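Side-chain contacts in unsaturated glucuronyl hydrolase (Streptococcus agalactiae, PDB 2ZZR), which hydrolyses unsaturated disaccharides of chondroitin, hyaluronan and heparin, releasing a 4,5-unsaturated glucuronic or iduronic acid: residues E9-P14 / K328-Y333; K15-S20 / M335-R340. All blocks are in the same frame, centred on the assembly; numbering follows the deposited sequence.

Contact 1: E9-P14 / K328-Y333; sequences ESIENP and KETYKY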
ATOM      1  N   GLU A   9      21.480   1.698   6.746  1.00 19.69           N
ATOM      2  CA  GLU A   9      22.423   1.994   5.674  1.00 19.96           C
ATOM      3  C   GLU A   9      22.413   3.481   5.377  1.00 20.14           C
ATOM      4  O   GLU A   9      21.355   4.106   5.365  1.00 19.96           O
ATOM      5  CB  GLU A   9      22.047   1.233   4.397  1.00 19.88           C
ATOM      6  CG  GLU A   9      22.082  -0.286   4.546  1.00 19.96           C
ATOM      7  CD  GLU A   9      21.708  -1.048   3.278  1.00 20.33           C
ATOM      8  OE1 GLU A   9      21.303  -0.428   2.269  1.00 19.49           O
ATOM      9  OE2 GLU A   9      21.835  -2.294   3.300  1.00 21.81           O
ATOM     10  N   SER A  10      23.582   4.061   5.128  1.00 20.37           N
ATOM     11  CA  SER A  10      23.592   5.420   4.601  1.00 20.98           C
ATOM     12  C   SER A  10      23.010   5.384   3.183  1.00 20.91           C
ATOM     13  O   SER A  10      23.137   4.373   2.474  1.00 20.67           O
ATOM     14  CB  SER A  10      25.000   6.010   4.599  1.00 21.38           C
ATOM     15  OG  SER A  10      25.815   5.332   3.668  1.00 23.44           O
ATOM     16  N   ILE A  11      22.340   6.461   2.784  1.00 20.58           N
ATOM     17  CA  ILE A  11      21.878   6.578   1.405  1.00 20.81           C
ATOM     18  C   ILE A  11      23.105   6.762   0.525  1.00 21.45           C
ATOM     19  O   ILE A  11      23.731   7.828   0.499  1.00 21.10           O
ATOM     20  CB  ILE A  11      20.869   7.715   1.199  1.00 20.37           C
ATOM     21  CG1 ILE A  11      19.649   7.494   2.100  1.00 19.51           C
ATOM     22  CG2 ILE A  11      20.476   7.805  -0.282  1.00 20.15           C
ATOM     23  CD1 ILE A  11      18.712   8.707   2.207  1.00 18.97           C
ATOM     24  N   GLU A  12      23.450   5.686  -0.169  1.00 22.42           N
ATOM     25  CA  GLU A  12      24.694   5.619  -0.916  1.00 23.95           C
ATOM     26  C   GLU A  12      24.601   6.522  -2.143  1.00 24.25           C
ATOM     27  O   GLU A  12      23.565   6.574  -2.807  1.00 24.79           O
ATOM     28  CB  GLU A  12      25.035   4.148  -1.236  1.00 23.72           C
ATOM     29  CG  GLU A  12      25.304   3.305   0.050  1.00 24.10           C
ATOM     30  CD  GLU A  12      25.382   1.783  -0.169  1.00 24.63           C
ATOM     31  OE1 GLU A  12      25.654   1.060   0.827  1.00 21.76           O
ATOM     32  OE2 GLU A  12      25.168   1.311  -1.316  1.00 25.47           O
ATOM     33  N   ASN A  13      25.662   7.287  -2.397  1.00 25.37           N
ATOM     34  CA  ASN A  13      25.712   8.218  -3.527  1.00 25.91           C
ATOM     35  C   ASN A  13      24.451   9.113  -3.645  1.00 26.00           C
ATOM     36  O   ASN A  13      23.762   9.076  -4.661  1.00 25.97           O
ATOM     37  CB  ASN A  13      25.977   7.419  -4.821  1.00 26.53           C
ATOM     38  CG  ASN A  13      26.124   8.296  -6.053  1.00 27.23           C
ATOM     39  OD1 ASN A  13      26.596   9.435  -5.986  1.00 29.86           O
ATOM     40  ND2 ASN A  13      25.719   7.758  -7.198  1.00 28.51           N
ATOM     41  N   PRO A  14      24.153   9.927  -2.605  1.00 26.02           N
ATOM     42  CA  PRO A  14      22.892  10.696  -2.543  1.00 26.06           C
ATOM     43  C   PRO A  14      22.667  11.737  -3.645  1.00 26.18           C
ATOM     44  O   PRO A  14      21.531  12.180  -3.844  1.00 25.99           O
ATOM     45  CB  PRO A  14      22.977  11.396  -1.181  1.00 26.03           C
ATOM     46  CG  PRO A  14      24.432  11.467  -0.887  1.00 26.10           C
ATOM     47  CD  PRO A  14      24.991  10.186  -1.420  1.00 25.87           C
ATOM     48  N   LYS A 328      16.641  14.235   5.316  1.00 14.75           N
ATOM     49  CA  LYS A 328      15.299  14.708   4.962  1.00 14.43           C
ATOM     50  C   LYS A 328      15.235  15.258   3.545  1.00 14.74           C
ATOM     51  O   LYS A 328      14.349  14.892   2.773  1.00 14.67           O
ATOM     52  CB  LYS A 328      14.772  15.746   5.959  1.00 14.05           C
ATOM     53  CG  LYS A 328      13.318  16.114   5.684  1.00 14.01           C
ATOM     54  CD  LYS A 328      12.721  17.020   6.744  1.00 13.08           C
ATOM     55  CE  LYS A 328      11.226  17.203   6.488  1.00 13.77           C
ATOM     56  NZ  LYS A 328      10.559  17.975   7.594  1.00 13.33           N
ATOM     57  N   GLU A 329      16.178  16.132   3.197  1.00 15.04           N
ATOM     58  CA  GLU A 329      16.201  16.689   1.856  1.00 15.64           C
ATOM     59  C   GLU A 329      16.442  15.607   0.792  1.00 15.52           C
ATOM     60  O   GLU A 329      15.816  15.627  -0.277  1.00 15.47           O
ATOM     61  CB  GLU A 329      17.240  17.801   1.745  1.00 16.22           C
ATOM     62  CG  GLU A 329      17.301  18.368   0.350  1.00 18.18           C
ATOM     63  CD  GLU A 329      17.899  19.742   0.304  1.00 22.06           C
ATOM     64  OE1 GLU A 329      19.141  19.845   0.409  1.00 23.72           O
ATOM     65  OE2 GLU A 329      17.121  20.710   0.142  1.00 22.04           O
ATOM     66  N   THR A 330      17.335  14.667   1.091  1.00 15.15           N
ATOM     67  CA  THR A 330      17.552  13.518   0.199  1.00 15.11           C
ATOM     68  C   THR A 330      16.248  12.750  -0.059  1.00 14.72           C
ATOM     69  O   THR A 330      15.940  12.436  -1.211  1.00 14.35           O
ATOM     70  CB  THR A 330      18.650  12.583   0.731  1.00 15.37           C
ATOM     71  OG1 THR A 330      19.844  13.339   0.952  1.00 16.31           O
ATOM     72  CG2 THR A 330      18.956  11.469  -0.279  1.00 15.55           C
ATOM     73  N   TYR A 331      15.482  12.469   0.998  1.00 13.97           N
ATOM     74  CA  TYR A 331      14.190  11.786   0.847  1.00 13.50           C
ATOM     75  C   TYR A 331      13.227  12.570  -0.034  1.00 13.44           C
ATOM     76  O   TYR A 331      12.552  11.990  -0.887  1.00 13.59           O
ATOM     77  CB  TYR A 331      13.529  11.502   2.201  1.00 13.19           C
ATOM     78  CG  TYR A 331      14.205  10.458   3.071  1.00 13.59           C
ATOM     79  CD1 TYR A 331      14.437  10.712   4.422  1.00 13.71           C
ATOM     80  CD2 TYR A 331      14.589   9.213   2.556  1.00 13.29           C
ATOM     81  CE1 TYR A 331      15.037   9.760   5.250  1.00 13.17           C
ATOM     82  CE2 TYR A 331      15.199   8.249   3.382  1.00 13.44           C
ATOM     83  CZ  TYR A 331      15.419   8.534   4.721  1.00 13.57           C
ATOM     84  OH  TYR A 331      16.019   7.609   5.547  1.00 13.61           O
ATOM     85  N   LYS A 332      13.161  13.886   0.162  1.00 13.60           N
ATOM     86  CA  LYS A 332      12.292  14.727  -0.659  1.00 13.60           C
ATOM     87  C   LYS A 332      12.657  14.600  -2.137  1.00 13.72           C
ATOM     88  O   LYS A 332      11.793  14.401  -2.993  1.00 13.56           O
ATOM     89  CB  LYS A 332      12.365  16.196  -0.222  1.00 13.33           C
ATOM     90  CG  LYS A 332      11.490  17.137  -1.047  1.00 14.20           C
ATOM     91  CD  LYS A 332      12.057  18.556  -1.026  1.00 15.06           C
ATOM     92  CE  LYS A 332      11.295  19.474  -1.974  1.00 16.60           C
ATOM     93  NZ  LYS A 332       9.977  19.870  -1.418  1.00 16.20           N
ATOM     94  N   TYR A 333      13.946  14.714  -2.429  1.00 14.09           N
ATOM     95  CA  TYR A 333      14.402  14.624  -3.801  1.00 14.72           C
ATOM     96  C   TYR A 333      14.250  13.211  -4.345  1.00 14.58           C
ATOM     97  O   TYR A 333      13.907  13.042  -5.511  1.00 14.97           O
ATOM     98  CB  TYR A 333      15.826  15.166  -3.942  1.00 15.58           C
ATOM     99  CG  TYR A 333      15.827  16.665  -4.105  1.00 16.50           C
ATOM    100  CD1 TYR A 333      15.690  17.510  -2.996  1.00 16.56           C
ATOM    101  CD2 TYR A 333      15.913  17.242  -5.370  1.00 17.70           C
ATOM    102  CE1 TYR A 333      15.666  18.894  -3.145  1.00 18.59           C
ATOM    103  CE2 TYR A 333      15.889  18.626  -5.531  1.00 18.33           C
ATOM    104  CZ  TYR A 333      15.763  19.444  -4.416  1.00 18.28           C
ATOM    105  OH  TYR A 333      15.738  20.808  -4.578  1.00 19.29           O
TER
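Ile11 and Thr330 meet end-on, methyl against methyl, where a loop near the N-terminus packs on helix 328-346 of the family 88 alpha barrel. Ile11 CD1 lies 3.7 Å from Thr330 CG2, and the second branch of the isoleucine, Ile11 CG2, comes within 4.0 Å of Thr330 CG2, so both arms close on one small apolar knob. Thr330 can present that knob because CG2 stands anti to its backbone N, while OG1 lies beside that N (chi1 -55°). Threonine suits the spot by offering a methyl on a short stalk. Pro14 adds a lighter touch, its CB 4.1 Å from Thr330 CG2, and its ring stiffens the backbone just before helix 15-18.

CB of Tyr331 points away from the loop, yet the ring comes back toward it, and Ile11 CD1 meets Tyr331 CE2 at 3.7 Å. The isoleucine chain crosses the ring aslant. CD1 touches a methyl and an aromatic carbon at once, which suits a long, branched, apolar side chain.

The phenol oxygen bonds to Asn276 OD1, and Asn276 ND2 also binds Glu9 O, tying helix and loop to one residue of helix 265-280. Phe271 of that helix meets the Tyr331 ring edge-to-face, helix 304-318 packs against Tyr331 through Ile314 and Leu318, and Phe17 of helix 15-18 touches both Ile11 and Thr330.

Contact 2: K15-S20 / M335-R340; sequences KRFLNS and MHTMLR. With SO4 (sulfate ion), chain D.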
ATOM      1  N   LYS A  15      23.726  12.132  -4.354  1.00 26.34           N
ATOM      2  CA  LYS A  15      23.586  13.062  -5.478  1.00 26.71           C
ATOM      3  C   LYS A  15      22.683  12.506  -6.584  1.00 25.97           C
ATOM      4  O   LYS A  15      22.080  13.268  -7.336  1.00 26.09           O
ATOM      5  CB  LYS A  15      24.955  13.452  -6.050  1.00 26.77           C
ATOM      6  CG  LYS A  15      25.821  14.273  -5.101  1.00 28.13           C
ATOM      7  CD  LYS A  15      27.201  14.540  -5.710  1.00 28.40           C
ATOM      8  CE  LYS A  15      28.183  15.078  -4.673  1.00 31.44           C
ATOM      9  NZ  LYS A  15      27.895  16.495  -4.303  1.00 32.57           N
ATOM     10  N   ARG A  16      22.588  11.178  -6.660  1.00 25.69           N
ATOM     11  CA  ARG A  16      21.694  10.498  -7.605  1.00 25.23           C
ATOM     12  C   ARG A  16      20.242  10.959  -7.437  1.00 24.70           C
ATOM     13  O   ARG A  16      19.457  10.916  -8.382  1.00 24.42           O
ATOM     14  CB  ARG A  16      21.812   8.968  -7.476  1.00 25.40           C
ATOM     15  CG  ARG A  16      21.204   8.349  -6.216  1.00 25.34           C
ATOM     16  CD  ARG A  16      21.683   6.910  -5.984  1.00 25.54           C
ATOM     17  NE  ARG A  16      21.182   6.002  -7.016  1.00 27.59           N
ATOM     18  CZ  ARG A  16      20.428   4.927  -6.794  1.00 28.39           C
ATOM     19  NH1 ARG A  16      20.094   4.570  -5.559  1.00 28.30           N
ATOM     20  NH2 ARG A  16      20.020   4.191  -7.822  1.00 28.00           N
ATOM     21  N   PHE A  17      19.910  11.413  -6.226  1.00 24.24           N
ATOM     22  CA  PHE A  17      18.592  11.975  -5.927  1.00 23.70           C
ATOM     23  C   PHE A  17      18.634  13.506  -5.863  1.00 23.97           C
ATOM     24  O   PHE A  17      17.811  14.185  -6.477  1.00 23.50           O
ATOM     25  CB  PHE A  17      18.052  11.406  -4.604  1.00 23.25           C
ATOM     26  CG  PHE A  17      17.994   9.896  -4.559  1.00 22.20           C
ATOM     27  CD1 PHE A  17      17.141   9.190  -5.407  1.00 21.76           C
ATOM     28  CD2 PHE A  17      18.768   9.184  -3.650  1.00 21.14           C
ATOM     29  CE1 PHE A  17      17.075   7.802  -5.359  1.00 21.09           C
ATOM     30  CE2 PHE A  17      18.709   7.790  -3.592  1.00 21.89           C
ATOM     31  CZ  PHE A  17      17.862   7.096  -4.452  1.00 21.35           C
ATOM     32  N   LEU A  18      19.608  14.039  -5.127  1.00 24.54           N
ATOM     33  CA  LEU A  18      19.700  15.480  -4.868  1.00 25.26           C
ATOM     34  C   LEU A  18      19.893  16.350  -6.118  1.00 26.01           C
ATOM     35  O   LEU A  18      19.458  17.499  -6.143  1.00 26.08           O
ATOM     36  CB  LEU A  18      20.795  15.765  -3.834  1.00 24.94           C
ATOM     37  CG  LEU A  18      20.539  15.336  -2.384  1.00 24.03           C
ATOM     38  CD1 LEU A  18      21.818  15.408  -1.579  1.00 22.86           C
ATOM     39  CD2 LEU A  18      19.448  16.177  -1.724  1.00 22.99           C
ATOM     40  N   ASN A  19      20.526  15.793  -7.151  1.00 26.95           N
ATOM     41  CA  ASN A  19      20.756  16.510  -8.411  1.00 27.89           C
ATOM     42  C   ASN A  19      19.537  16.596  -9.333  1.00 27.78           C
ATOM     43  O   ASN A  19      19.613  17.193 -10.412  1.00 28.36           O
ATOM     44  CB  ASN A  19      21.922  15.883  -9.189  1.00 28.52           C
ATOM     45  CG  ASN A  19      23.278  16.177  -8.570  1.00 30.55           C
ATOM     46  OD1 ASN A  19      23.388  16.889  -7.570  1.00 33.62           O
ATOM     47  ND2 ASN A  19      24.326  15.624  -9.172  1.00 33.08           N
ATOM     48  N   SER A  20      18.420  16.001  -8.918  1.00 27.54           N
ATOM     49  CA  SER A  20      17.216  15.953  -9.747  1.00 27.19           C
ATOM     50  C   SER A  20      16.376  17.224  -9.714  1.00 26.60           C
ATOM     51  O   SER A  20      16.462  18.021  -8.776  1.00 26.68           O
ATOM     52  CB  SER A  20      16.340  14.776  -9.333  1.00 27.44           C
ATOM     53  OG  SER A  20      17.005  13.548  -9.568  1.00 28.69           O
ATOM     54  N   MET A 335      11.834  10.989  -3.561  1.00 14.24           N
ATOM     55  CA  MET A 335      10.445  10.730  -3.955  1.00 14.43           C
ATOM     56  C   MET A 335      10.050  11.465  -5.242  1.00 14.56           C
ATOM     57  O   MET A 335       9.290  10.934  -6.046  1.00 14.47           O
ATOM     58  CB  MET A 335       9.462  10.994  -2.808  1.00 14.48           C
ATOM     59  CG  MET A 335       9.306  12.439  -2.407  1.00 14.69           C
ATOM     60  SD  MET A 335       7.970  12.619  -1.222  1.00 14.46           S
ATOM     61  CE  MET A 335       7.967  14.418  -1.099  1.00 14.25           C
ATOM     62  N   HIS A 336      10.584  12.669  -5.441  1.00 15.10           N
ATOM     63  CA  HIS A 336      10.390  13.405  -6.694  1.00 15.74           C
ATOM     64  C   HIS A 336      10.979  12.670  -7.903  1.00 16.19           C
ATOM     65  O   HIS A 336      10.321  12.589  -8.947  1.00 16.44           O
ATOM     66  CB  HIS A 336      10.980  14.812  -6.598  1.00 15.76           C
ATOM     67  CG  HIS A 336      10.036  15.825  -6.030  1.00 15.78           C
ATOM     68  ND1 HIS A 336       9.799  15.953  -4.679  1.00 17.30           N
ATOM     69  CD2 HIS A 336       9.275  16.767  -6.635  1.00 15.87           C
ATOM     70  CE1 HIS A 336       8.938  16.935  -4.475  1.00 14.78           C
ATOM     71  NE2 HIS A 336       8.608  17.447  -5.645  1.00 17.83           N
ATOM     72  N   THR A 337      12.201  12.150  -7.755  1.00 16.63           N
ATOM     73  CA  THR A 337      12.872  11.426  -8.837  0.50 17.07           C
ATOM     74  C   THR A 337      12.105  10.155  -9.203  1.00 17.28           C
ATOM     75  O   THR A 337      11.902   9.861 -10.386  1.00 17.24           O
ATOM     76  CB  THR A 337      14.323  11.050  -8.464  0.50 17.21           C
ATOM     77  OG1 THR A 337      14.976  12.177  -7.867  0.50 18.48           O
ATOM     78  CG2 THR A 337      15.101  10.621  -9.700  0.50 17.04           C
ATOM     79  N   MET A 338      11.684   9.414  -8.179  1.00 16.89           N
ATOM     80  CA  MET A 338      10.947   8.166  -8.348  1.00 17.08           C
ATOM     81  C   MET A 338       9.602   8.417  -9.025  1.00 16.88           C
ATOM     82  O   MET A 338       9.247   7.738  -9.991  1.00 16.77           O
ATOM     83  CB  MET A 338      10.764   7.479  -6.993  1.00 16.48           C
ATOM     84  CG  MET A 338      12.086   7.054  -6.331  1.00 17.11           C
ATOM     85  SD  MET A 338      11.937   6.830  -4.540  1.00 18.71           S
ATOM     86  CE  MET A 338      11.176   5.215  -4.506  1.00 17.18           C
ATOM     87  N   LEU A 339       8.862   9.409  -8.530  1.00 16.56           N
ATOM     88  CA  LEU A 339       7.574   9.746  -9.119  1.00 16.49           C
ATOM     89  C   LEU A 339       7.734  10.278 -10.548  1.00 17.17           C
ATOM     90  O   LEU A 339       6.927   9.951 -11.424  1.00 17.16           O
ATOM     91  CB  LEU A 339       6.801  10.734  -8.237  1.00 16.24           C
ATOM     92  CG  LEU A 339       5.343  11.046  -8.614  1.00 15.70           C
ATOM     93  CD1 LEU A 339       4.475   9.786  -8.812  1.00 15.12           C
ATOM     94  CD2 LEU A 339       4.720  11.965  -7.577  1.00 16.30           C
ATOM     95  N   ARG A 340       8.768  11.089 -10.776  1.00 17.77           N
ATOM     96  CA  ARG A 340       9.057  11.584 -12.128  1.00 18.71           C
ATOM     97  C   ARG A 340       9.232  10.420 -13.104  1.00 18.82           C
ATOM     98  O   ARG A 340       8.639  10.420 -14.182  1.00 18.95           O
ATOM     99  CB  ARG A 340      10.301  12.475 -12.160  1.00 18.56           C
ATOM    100  CG  ARG A 340      10.631  12.972 -13.575  1.00 19.19           C
ATOM    101  CD  ARG A 340      11.856  13.870 -13.627  1.00 19.30           C
ATOM    102  NE  ARG A 340      11.646  15.158 -12.963  1.00 20.01           N
ATOM    103  CZ  ARG A 340      10.904  16.154 -13.447  1.00 21.05           C
ATOM    104  NH1 ARG A 340      10.273  16.030 -14.608  1.00 20.76           N
ATOM    105  NH2 ARG A 340      10.789  17.284 -12.761  1.00 21.76           N
TER
HETATM  106  S   SO4 D 403      22.371   6.075 -10.456  1.00 50.86           S
HETATM  107  O1  SO4 D 403      23.361   6.469  -9.455  1.00 51.07           O
HETATM  108  O2  SO4 D 403      21.078   5.835  -9.822  1.00 51.37           O
HETATM  109  O3  SO4 D 403      22.222   7.141 -11.445  1.00 51.29           O
HETATM  110  O4  SO4 D 403      22.806   4.842 -11.107  1.00 51.37           O
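Ser20 and Thr337 each hold their hydroxyl beside the backbone N (chi1 -64° and -45°), and this turns the two oxygens to face each other between the N-terminal segment and helix 328-346 of the alpha/alpha barrel characteristic of glycoside hydrolase family 88. Ser20 OG and Thr337 OG1 are 3.0 Å apart, a hydrogen bond whose proton is not assigned. Thr337 has two deposited conformers, and the bond, described for one, is doubtful in the other. Here OG1 also bonds to Tyr333 O one turn earlier, as threonines inside helices often do. Ser20 OG lies 3.3 Å from Phe17 O, at best a weak bond, while Ser20 N bonds to that same carbonyl, in the turn after helix 15-18. The short side chains let the hydroxyls meet where Ser20 CA and Thr337 CA approach to 6.3 Å.

Phe17 turns its ring edge to Thr337, with Thr337 OG1 4.4 Å from Phe17 CD1. Over one ring face, toward the rim, lies Arg16 CG. The arginine chain then bends at chi3 (-67°) and offers a guanidinium edge to a sulfate ion, probably from the crystallisation liquor, which Lys286 also binds: Arg16 NE and NH2 both donate to sulfate O2, each at 2.8 Å.

In the fold
Both contacts lay the N-terminal arm along helix 328-346, one after the other: the loop 9-14 meets the first turns, and 15-20 meets the next. Their centres are 9 Å apart, both far out from the middle of the chain and away from the annotated sites. Contact 1 is the more buried and is wholly apolar where its segments meet, with the phenol of Tyr331 bonded to Asn276 of helix 265-280. Contact 2 is only partly buried; it relies on paired hydroxyls, and next to it a sulfate lies against Arg16. Phe17 links the two, touching Ile11 and Thr330 as well as Thr337, and Tyr333 continues the seam, its CE2 lying 3.3 Å from Ser20 O.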